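NRPS (Penicillium fellutanum, PDB 6NKI) contains a Rossmann-fold domain of the male sterility protein family that binds NADPH, within a nonribosomal peptide synthetase. Local coordinates at residues Asn318-Asp321 against Phe322-Ile326. Sequence-based numbering, arbitrary orientation.
Sequences NMSD and FWKAI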
ATOM      1  N   ASN A 318      -8.002 -13.603   3.308  1.00112.49           N
ATOM      2  CA  ASN A 318      -8.715 -14.788   3.759  1.00118.13           C
ATOM      3  C   ASN A 318      -9.232 -14.537   5.168  1.00106.12           C
ATOM      4  O   ASN A 318      -8.598 -13.845   5.969  1.00100.57           O
ATOM      5  CB  ASN A 318      -7.800 -16.015   3.753  1.00135.92           C
ATOM      6  CG  ASN A 318      -7.423 -16.452   2.353  1.00156.57           C
ATOM      7  OD1 ASN A 318      -8.272 -16.513   1.458  1.00160.26           O
ATOM      8  ND2 ASN A 318      -6.140 -16.736   2.146  1.00164.43           N
ATOM      9  N   MET A 319     -10.398 -15.100   5.478  1.00101.55           N
ATOM     10  CA  MET A 319     -10.912 -14.937   6.831  1.00 96.96           C
ATOM     11  C   MET A 319      -9.995 -15.568   7.890  1.00 95.08           C
ATOM     12  O   MET A 319      -9.853 -15.017   8.991  1.00 89.13           O
ATOM     13  CB  MET A 319     -12.327 -15.500   6.915  1.00 97.82           C
ATOM     14  CG  MET A 319     -13.328 -14.639   6.157  1.00 94.31           C
ATOM     15  SD  MET A 319     -13.204 -12.948   6.741  1.00 87.13           S
ATOM     16  CE  MET A 319     -13.667 -13.122   8.453  1.00 94.42           C
ATOM     17  N   SER A 320      -9.356 -16.706   7.584  1.00 92.91           N
ATOM     18  CA  SER A 320      -8.365 -17.244   8.513  1.00 95.29           C
ATOM     19  C   SER A 320      -7.209 -16.270   8.712  1.00 95.99           C
ATOM     20  O   SER A 320      -6.740 -16.068   9.841  1.00 86.84           O
ATOM     21  CB  SER A 320      -7.836 -18.588   8.023  1.00101.74           C
ATOM     22  OG  SER A 320      -7.026 -18.441   6.877  1.00105.39           O
ATOM     23  N   ASP A 321      -6.745 -15.642   7.631  1.00 93.87           N
ATOM     24  CA  ASP A 321      -5.663 -14.676   7.754  1.00 98.09           C
ATOM     25  C   ASP A 321      -6.117 -13.458   8.551  1.00 92.17           C
ATOM     26  O   ASP A 321      -5.358 -12.909   9.364  1.00 79.50           O
ATOM     27  CB  ASP A 321      -5.192 -14.288   6.349  1.00108.00           C
ATOM     28  CG  ASP A 321      -3.817 -13.635   6.334  1.00117.56           C
ATOM     29  OD1 ASP A 321      -3.192 -13.455   7.408  1.00123.66           O
ATOM     30  OD2 ASP A 321      -3.355 -13.313   5.222  1.00119.28           O
ATOM     31  N   PHE A 322      -7.362 -13.024   8.330  1.00 91.46           N
ATOM     32  CA  PHE A 322      -7.917 -11.890   9.067  1.00 91.02           C
ATOM     33  C   PHE A 322      -7.929 -12.159  10.577  1.00 88.53           C
ATOM     34  O   PHE A 322      -7.355 -11.392  11.364  1.00 88.69           O
ATOM     35  CB  PHE A 322      -9.323 -11.560   8.518  1.00 83.67           C
ATOM     36  CG  PHE A 322     -10.142 -10.653   9.420  1.00 78.09           C
ATOM     37  CD1 PHE A 322      -9.846  -9.304   9.530  1.00 74.81           C
ATOM     38  CD2 PHE A 322     -11.188 -11.179  10.192  1.00 79.84           C
ATOM     39  CE1 PHE A 322     -10.576  -8.478  10.376  1.00 79.93           C
ATOM     40  CE2 PHE A 322     -11.907 -10.373  11.047  1.00 83.62           C
ATOM     41  CZ  PHE A 322     -11.599  -9.000  11.126  1.00 83.23           C
ATOM     42  N   TRP A 323      -8.539 -13.268  11.002  1.00 90.53           N
ATOM     43  CA  TRP A 323      -8.656 -13.507  12.439  1.00 98.67           C
ATOM     44  C   TRP A 323      -7.312 -13.760  13.119  1.00100.19           C
ATOM     45  O   TRP A 323      -7.131 -13.347  14.272  1.00 96.85           O
ATOM     46  CB  TRP A 323      -9.584 -14.672  12.733  1.00 97.93           C
ATOM     47  CG  TRP A 323     -11.021 -14.393  12.516  1.00 96.05           C
ATOM     48  CD1 TRP A 323     -11.818 -14.898  11.535  1.00 96.86           C
ATOM     49  CD2 TRP A 323     -11.835 -13.511  13.280  1.00 88.33           C
ATOM     50  NE1 TRP A 323     -13.097 -14.415  11.666  1.00 98.43           N
ATOM     51  CE2 TRP A 323     -13.129 -13.555  12.732  1.00 98.11           C
ATOM     52  CE3 TRP A 323     -11.600 -12.695  14.388  1.00 88.01           C
ATOM     53  CZ2 TRP A 323     -14.182 -12.832  13.264  1.00 89.54           C
ATOM     54  CZ3 TRP A 323     -12.648 -11.968  14.906  1.00 88.39           C
ATOM     55  CH2 TRP A 323     -13.916 -12.040  14.343  1.00 89.15           C
ATOM     56  N   LYS A 324      -6.356 -14.424  12.452  1.00 91.76           N
ATOM     57  CA  LYS A 324      -5.092 -14.601  13.151  1.00 93.97           C
ATOM     58  C   LYS A 324      -4.398 -13.274  13.354  1.00 92.06           C
ATOM     59  O   LYS A 324      -3.554 -13.164  14.249  1.00 85.81           O
ATOM     60  CB  LYS A 324      -4.170 -15.618  12.462  1.00102.38           C
ATOM     61  CG  LYS A 324      -3.755 -15.375  11.039  1.00111.47           C
ATOM     62  CD  LYS A 324      -2.655 -16.385  10.620  1.00121.59           C
ATOM     63  CE  LYS A 324      -3.133 -17.840  10.415  1.00120.98           C
ATOM     64  NZ  LYS A 324      -3.961 -18.077   9.192  1.00117.44           N
ATOM     65  N   ALA A 325      -4.783 -12.253  12.578  1.00 87.73           N
ATOM     66  CA  ALA A 325      -4.246 -10.912  12.749  1.00 81.20           C
ATOM     67  C   ALA A 325      -4.939 -10.184  13.890  1.00 84.40           C
ATOM     68  O   ALA A 325      -4.282  -9.501  14.681  1.00 79.61           O
ATOM     69  CB  ALA A 325      -4.376 -10.141  11.439  1.00 80.22           C
ATOM     70  N   ILE A 326      -6.272 -10.307  13.967  1.00 92.26           N
ATOM     71  CA  ILE A 326      -7.017  -9.874  15.154  1.00101.69           C
ATOM     72  C   ILE A 326      -6.350 -10.414  16.423  1.00 98.75           C
ATOM     73  O   ILE A 326      -5.951  -9.657  17.319  1.00 98.60           O
ATOM     74  CB  ILE A 326      -8.491 -10.330  15.054  1.00105.60           C
ATOM     75  CG1 ILE A 326      -9.272  -9.633  13.899  1.00112.56           C
ATOM     76  CG2 ILE A 326      -9.185 -10.248  16.421  1.00113.28           C
ATOM     77  CD1 ILE A 326      -9.496  -8.091  14.054  1.00 77.76           C
TER
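The adjoining rims of the Phe322 and Trp323 rings are both reached by the terminal methyl of Met319, which meets the phenyl ring obliquely. On one face of the Trp323 ring sits Phe322 CE2, 3.7 Å above the plane and over its centre, while Ile326 CG1 lies toward the rim on one face of the Phe322 ring. Met319 CE comes within 3.6 Å of Phe322 CD2 and 3.5 Å of Trp323 NE1. Bends at chi2 and chi3 (-54° and -62°) fold the thioether back alongside the rings, and its sulfur makes an oblique Met-aromatic contact with Phe322.

Behind these side chains runs the first turn of helix 319-330. Phe322 N donates to Asn318 O at 2.8 Å and Trp323 N to Met319 O at 3.0 Å, the usual i to i+4 helix bonds. Ser320 O accepts a hydrogen bond from Lys324 N at 3.1 Å and a weak one from Lys324 NZ at 3.5 Å, because the lysine chain turns back at chi3 and chi4. Asp321 instead directs its carboxylate to a salt bridge with Arg396 of helix 389-410.

Leu249 and Val253 of helix 248-259, Val399 and Leu271 pack against Phe322, and Tyr262 stacks on Trp323. Apolar packing and the Asp321-Arg396 salt bridge thus both join the helix to its neighbours, whereas exposed Lys324, its NZ 5.0 Å from Asp321 OD1, probably adds a modest favourable field at the carboxylate without pairing with it.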